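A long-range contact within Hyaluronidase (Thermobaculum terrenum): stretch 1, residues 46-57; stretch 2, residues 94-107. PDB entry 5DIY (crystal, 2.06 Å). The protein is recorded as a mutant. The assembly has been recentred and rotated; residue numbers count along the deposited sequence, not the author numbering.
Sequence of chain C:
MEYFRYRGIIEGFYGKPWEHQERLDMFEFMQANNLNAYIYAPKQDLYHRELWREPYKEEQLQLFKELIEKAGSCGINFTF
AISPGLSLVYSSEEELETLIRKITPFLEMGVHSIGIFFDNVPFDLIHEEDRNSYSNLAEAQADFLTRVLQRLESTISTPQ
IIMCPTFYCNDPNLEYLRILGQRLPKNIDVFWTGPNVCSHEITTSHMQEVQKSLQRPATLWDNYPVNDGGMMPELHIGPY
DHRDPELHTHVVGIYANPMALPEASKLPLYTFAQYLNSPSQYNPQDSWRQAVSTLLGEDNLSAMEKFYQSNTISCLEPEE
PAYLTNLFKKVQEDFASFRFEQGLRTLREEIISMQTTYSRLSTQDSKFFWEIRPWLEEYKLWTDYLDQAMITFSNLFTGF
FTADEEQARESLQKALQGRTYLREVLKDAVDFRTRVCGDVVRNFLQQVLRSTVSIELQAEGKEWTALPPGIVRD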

# COMPACT_ATOMS: atom_id res chain seq x y z
N LEU C 46 -21.12 0.36 -2.55
CA LEU C 46 -21.88 0.07 -3.78
C LEU C 46 -22.39 1.34 -4.47
O LEU C 46 -22.40 1.43 -5.71
CB LEU C 46 -23.06 -0.87 -3.50
CG LEU C 46 -22.74 -2.37 -3.35
CD1 LEU C 46 -23.99 -3.13 -2.92
CD2 LEU C 46 -22.18 -2.95 -4.65
N TYR C 47 -22.79 2.32 -3.66
CA TYR C 47 -23.32 3.59 -4.17
C TYR C 47 -22.27 4.50 -4.81
O TYR C 47 -22.61 5.42 -5.55
CB TYR C 47 -24.09 4.30 -3.05
CG TYR C 47 -25.27 3.48 -2.59
CD1 TYR C 47 -26.34 3.24 -3.44
CD2 TYR C 47 -25.30 2.90 -1.31
CE1 TYR C 47 -27.43 2.48 -3.04
CE2 TYR C 47 -26.38 2.13 -0.90
CZ TYR C 47 -27.44 1.92 -1.77
OH TYR C 47 -28.52 1.16 -1.40
N HIS C 48 -20.99 4.24 -4.52
CA HIS C 48 -19.89 4.92 -5.21
C HIS C 48 -19.68 4.40 -6.65
O HIS C 48 -19.26 5.18 -7.53
CB HIS C 48 -18.59 4.80 -4.40
CG HIS C 48 -17.38 5.28 -5.12
ND1 HIS C 48 -17.11 6.62 -5.32
CD2 HIS C 48 -16.37 4.60 -5.71
CE1 HIS C 48 -15.99 6.74 -6.00
NE2 HIS C 48 -15.51 5.53 -6.25
N ARG C 49 -19.97 3.12 -6.89
CA ARG C 49 -19.52 2.45 -8.11
C ARG C 49 -20.60 1.66 -8.85
O ARG C 49 -21.16 2.17 -9.82
CB ARG C 49 -18.28 1.60 -7.80
CG ARG C 49 -17.49 1.16 -9.02
CD ARG C 49 -16.02 1.01 -8.68
NE ARG C 49 -15.22 0.54 -9.82
CZ ARG C 49 -14.93 -0.73 -10.10
NH1 ARG C 49 -15.36 -1.74 -9.34
NH2 ARG C 49 -14.18 -1.00 -11.17
N GLU C 50 -20.93 0.45 -8.41
CA GLU C 50 -21.82 -0.43 -9.18
C GLU C 50 -23.23 0.13 -9.23
O GLU C 50 -23.84 0.20 -10.31
CB GLU C 50 -21.86 -1.86 -8.62
CG GLU C 50 -20.58 -2.66 -8.84
CD GLU C 50 -19.57 -2.52 -7.71
OE1 GLU C 50 -19.62 -1.52 -6.96
OE2 GLU C 50 -18.72 -3.42 -7.58
N LEU C 51 -23.73 0.56 -8.07
CA LEU C 51 -25.03 1.22 -7.96
C LEU C 51 -24.88 2.75 -7.91
O LEU C 51 -25.51 3.42 -7.10
CB LEU C 51 -25.76 0.70 -6.71
CG LEU C 51 -25.97 -0.82 -6.60
CD1 LEU C 51 -26.90 -1.15 -5.44
CD2 LEU C 51 -26.50 -1.42 -7.89
N TRP C 52 -24.07 3.29 -8.81
CA TRP C 52 -23.83 4.74 -8.88
C TRP C 52 -25.08 5.58 -9.19
O TRP C 52 -25.14 6.75 -8.81
CB TRP C 52 -22.73 5.07 -9.89
CG TRP C 52 -23.09 4.90 -11.34
CD1 TRP C 52 -22.89 3.79 -12.11
CD2 TRP C 52 -23.68 5.88 -12.19
NE1 TRP C 52 -23.32 4.02 -13.40
CE2 TRP C 52 -23.81 5.30 -13.47
CE3 TRP C 52 -24.12 7.20 -12.00
CZ2 TRP C 52 -24.36 5.99 -14.55
CZ3 TRP C 52 -24.66 7.89 -13.08
CH2 TRP C 52 -24.78 7.28 -14.34
N ARG C 53 -26.05 4.99 -9.88
CA ARG C 53 -27.31 5.67 -10.17
C ARG C 53 -28.21 5.83 -8.94
O ARG C 53 -29.00 6.77 -8.89
CB ARG C 53 -28.08 4.93 -11.27
CG ARG C 53 -27.37 4.95 -12.61
CD ARG C 53 -28.18 4.25 -13.67
NE ARG C 53 -27.44 4.07 -14.92
CZ ARG C 53 -26.54 3.11 -15.15
NH1 ARG C 53 -26.24 2.19 -14.24
NH2 ARG C 53 -25.93 3.07 -16.33
N GLU C 54 -28.08 4.94 -7.96
CA GLU C 54 -28.97 4.94 -6.79
C GLU C 54 -28.56 6.05 -5.82
O GLU C 54 -27.39 6.11 -5.43
CB GLU C 54 -28.92 3.59 -6.06
CG GLU C 54 -29.19 2.35 -6.90
CD GLU C 54 -30.52 2.38 -7.61
OE1 GLU C 54 -31.53 2.76 -6.98
OE2 GLU C 54 -30.56 2.01 -8.80
N PRO C 55 -29.51 6.93 -5.43
CA PRO C 55 -29.16 7.97 -4.46
C PRO C 55 -29.01 7.42 -3.04
O PRO C 55 -29.67 6.44 -2.68
CB PRO C 55 -30.35 8.94 -4.54
CG PRO C 55 -31.49 8.09 -4.97
CD PRO C 55 -30.91 7.04 -5.88
N TYR C 56 -28.13 8.03 -2.26
CA TYR C 56 -27.95 7.68 -0.85
C TYR C 56 -29.23 7.94 -0.06
O TYR C 56 -29.94 8.91 -0.33
CB TYR C 56 -26.80 8.48 -0.22
CG TYR C 56 -25.41 8.05 -0.67
CD1 TYR C 56 -24.82 6.89 -0.16
CD2 TYR C 56 -24.68 8.82 -1.58
CE1 TYR C 56 -23.55 6.49 -0.56
CE2 TYR C 56 -23.41 8.43 -1.98
CZ TYR C 56 -22.84 7.27 -1.47
OH TYR C 56 -21.58 6.88 -1.87
N LYS C 57 -29.51 7.08 0.92
CA LYS C 57 -30.63 7.28 1.86
C LYS C 57 -30.26 8.35 2.90
O LYS C 57 -29.08 8.67 3.07
CB LYS C 57 -30.96 5.95 2.56
CG LYS C 57 -31.44 4.85 1.63
CD LYS C 57 -31.43 3.49 2.30
N GLU C 94 -30.08 11.38 -20.36
CA GLU C 94 -30.68 10.87 -19.12
C GLU C 94 -29.63 10.44 -18.08
O GLU C 94 -29.84 10.64 -16.88
CB GLU C 94 -31.63 9.71 -19.44
CG GLU C 94 -32.51 9.27 -18.27
CD GLU C 94 -33.51 8.17 -18.63
OE1 GLU C 94 -33.77 7.94 -19.83
OE2 GLU C 94 -34.04 7.54 -17.69
N GLU C 95 -28.52 9.85 -18.53
CA GLU C 95 -27.43 9.45 -17.63
C GLU C 95 -26.78 10.64 -16.93
O GLU C 95 -26.54 10.58 -15.72
CB GLU C 95 -26.36 8.65 -18.38
CG GLU C 95 -26.82 7.27 -18.84
CD GLU C 95 -26.72 6.22 -17.75
OE1 GLU C 95 -27.48 6.29 -16.76
OE2 GLU C 95 -25.87 5.31 -17.88
N LEU C 96 -26.51 11.71 -17.68
CA LEU C 96 -26.03 12.98 -17.10
C LEU C 96 -26.94 13.47 -15.98
O LEU C 96 -26.46 13.82 -14.89
CB LEU C 96 -25.93 14.07 -18.18
CG LEU C 96 -25.70 15.53 -17.72
CD1 LEU C 96 -24.40 15.65 -16.95
CD2 LEU C 96 -25.69 16.46 -18.91
N GLU C 97 -28.24 13.49 -16.24
CA GLU C 97 -29.23 13.94 -15.25
C GLU C 97 -29.18 13.07 -13.99
O GLU C 97 -29.28 13.58 -12.88
CB GLU C 97 -30.65 13.93 -15.81
CG GLU C 97 -30.91 14.81 -17.04
CD GLU C 97 -30.58 16.27 -16.83
OE1 GLU C 97 -30.77 16.79 -15.70
OE2 GLU C 97 -30.13 16.92 -17.80
N THR C 98 -29.02 11.76 -14.19
CA THR C 98 -28.92 10.81 -13.08
C THR C 98 -27.68 11.05 -12.21
O THR C 98 -27.77 11.03 -10.99
CB THR C 98 -28.96 9.36 -13.62
OG1 THR C 98 -30.21 9.14 -14.30
CG2 THR C 98 -28.81 8.33 -12.49
N LEU C 99 -26.53 11.31 -12.84
CA LEU C 99 -25.30 11.63 -12.10
C LEU C 99 -25.46 12.94 -11.32
O LEU C 99 -25.06 13.02 -10.16
CB LEU C 99 -24.09 11.71 -13.03
CG LEU C 99 -22.72 11.81 -12.33
CD1 LEU C 99 -21.69 10.89 -12.98
CD2 LEU C 99 -22.19 13.24 -12.29
N ILE C 100 -26.05 13.95 -11.96
CA ILE C 100 -26.30 15.25 -11.31
C ILE C 100 -27.26 15.12 -10.13
O ILE C 100 -27.09 15.80 -9.11
CB ILE C 100 -26.80 16.31 -12.33
CG1 ILE C 100 -25.71 16.64 -13.37
CG2 ILE C 100 -27.27 17.59 -11.64
CD1 ILE C 100 -24.51 17.42 -12.87
N ARG C 101 -28.25 14.24 -10.26
CA ARG C 101 -29.18 13.94 -9.17
C ARG C 101 -28.44 13.29 -7.99
O ARG C 101 -28.65 13.66 -6.83
CB ARG C 101 -30.31 13.04 -9.68
CG ARG C 101 -31.60 13.08 -8.87
CD ARG C 101 -32.68 12.18 -9.47
NE ARG C 101 -32.77 12.34 -10.93
CZ ARG C 101 -32.51 11.41 -11.85
NH1 ARG C 101 -32.16 10.16 -11.53
NH2 ARG C 101 -32.62 11.73 -13.14
N LYS C 102 -27.57 12.33 -8.30
CA LYS C 102 -26.76 11.64 -7.28
C LYS C 102 -25.89 12.59 -6.46
O LYS C 102 -25.81 12.45 -5.23
CB LYS C 102 -25.88 10.56 -7.96
CG LYS C 102 -24.96 9.77 -7.04
CD LYS C 102 -25.70 9.17 -5.86
CE LYS C 102 -24.89 8.05 -5.21
NZ LYS C 102 -24.87 6.81 -6.04
N ILE C 103 -25.24 13.55 -7.12
CA ILE C 103 -24.33 14.48 -6.45
C ILE C 103 -25.01 15.73 -5.85
O ILE C 103 -24.37 16.44 -5.08
CB ILE C 103 -23.14 14.91 -7.36
CG1 ILE C 103 -23.57 15.77 -8.55
CG2 ILE C 103 -22.38 13.68 -7.85
CD1 ILE C 103 -22.47 16.66 -9.07
N THR C 104 -26.28 15.99 -6.19
CA THR C 104 -26.98 17.19 -5.72
C THR C 104 -26.98 17.36 -4.19
O THR C 104 -26.68 18.46 -3.72
CB THR C 104 -28.42 17.28 -6.28
OG1 THR C 104 -28.36 17.55 -7.69
CG2 THR C 104 -29.23 18.39 -5.62
N PRO C 105 -27.30 16.30 -3.41
CA PRO C 105 -27.20 16.43 -1.94
C PRO C 105 -25.83 16.96 -1.46
O PRO C 105 -25.78 17.75 -0.51
CB PRO C 105 -27.42 15.00 -1.45
CG PRO C 105 -28.25 14.35 -2.51
CD PRO C 105 -27.87 15.00 -3.81
N PHE C 106 -24.76 16.57 -2.14
CA PHE C 106 -23.41 17.05 -1.83
C PHE C 106 -23.22 18.51 -2.22
O PHE C 106 -22.64 19.28 -1.45
CB PHE C 106 -22.34 16.16 -2.45
CG PHE C 106 -22.38 14.76 -1.93
CD1 PHE C 106 -21.80 14.46 -0.71
CD2 PHE C 106 -23.04 13.75 -2.63
CE1 PHE C 106 -21.86 13.17 -0.19
CE2 PHE C 106 -23.11 12.46 -2.12
CZ PHE C 106 -22.51 12.17 -0.90
N LEU C 107 -23.74 18.90 -3.38
CA LEU C 107 -23.73 20.30 -3.81
C LEU C 107 -24.45 21.19 -2.79
O LEU C 107 -23.94 22.25 -2.43
CB LEU C 107 -24.36 20.46 -5.20
CG LEU C 107 -23.69 19.75 -6.38
CD1 LEU C 107 -24.54 19.92 -7.63
CD2 LEU C 107 -22.27 20.25 -6.62
O HOH W 1 -29.11 9.63 -8.86

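A loop has no regular array of backbone bonds to satisfy its carbonyl groups, and proteins often solve the problem by sending a charged side chain from elsewhere in the fold into the space the loop encloses. The contact between residues 46-57 and the helix 94-107 of this hyaluronidase is a compact example. The first stretch begins with helical backbone angles at 46-48 and then winds through loop and turn; a type I beta turn from Leu51 to Glu54, closed by the bond from Glu54 N to Leu51 O (3.1 Å), brings the chain against the helix. There the backbones approach closely, with the CA atoms of Arg53 and Thr98 6.1 Å apart and those of Pro55 and Lys102 5.2 Å apart. The helix is kinked near the end of this stretch, where Pro105 has no amide hydrogen to give and the N of Phe106 does not bond to the turn before; it then runs on beyond Leu107.

The central interaction is a lysine ammonium serving several backbone carbonyls. The CA-to-CB bond of Lys102 points sideways, but its chain, with chi1 t and chi2 p, carries the amine into the loop. NZ donates hydrogen bonds to Tyr47 O at 2.7 Å, Trp52 O at 2.8 Å and Glu54 O at 2.7 Å. Three acceptors match the three hydrogens of an ammonium group, and because they come from separate points along the loop, one side chain ties together segments that are not adjacent in sequence. Positive charge suits this site, since each carbonyl oxygen presents the negative end of its dipole.

Ion pairing supplies a second anchor, toward the start of the helix segment. Arg53 and Glu95 form a two-pronged salt bridge: Arg53 NE donates to Glu95 OE1 at 2.9 Å, and Arg53 NH2 donates to Glu95 OE2 at 2.7 Å. The carboxylate oxygen OE2 lies at the guanidinium edge, near its plane, the direction in which the N-H groups point. Charge attraction and directional hydrogen bonding thus act together.

Apolar packing fills in around these polar links. Trp52 CZ3 lies 3.9 Å from Leu99 CB, and the aliphatic part of Arg53 is used as well, its CG resting 3.7 Å from Thr98 CG2. The lysine stem is enclosed in the same way: Lys102 CD is 3.9 Å from Pro55 CA, and Lys102 CE is 3.6 Å from Tyr56 CE2. Any cation-pi attraction from NZ to the Tyr56 ring is weak at best, the centroid being 5.1 Å away. Farther along the helix, Tyr56 CE2 meets the edge of the Phe106 ring, 4.0 Å from CZ.

Solvent completes the set. Water 1 donates to Arg53 O and to Thr98 O, each 2.9 Å from the water oxygen, and so bridges the two backbones where direct bonds are absent. The general lesson is economical: a helix can hold an irregular loop through a few well-placed side chains, with the hydrocarbon portions of the charged ones contributing to the packing.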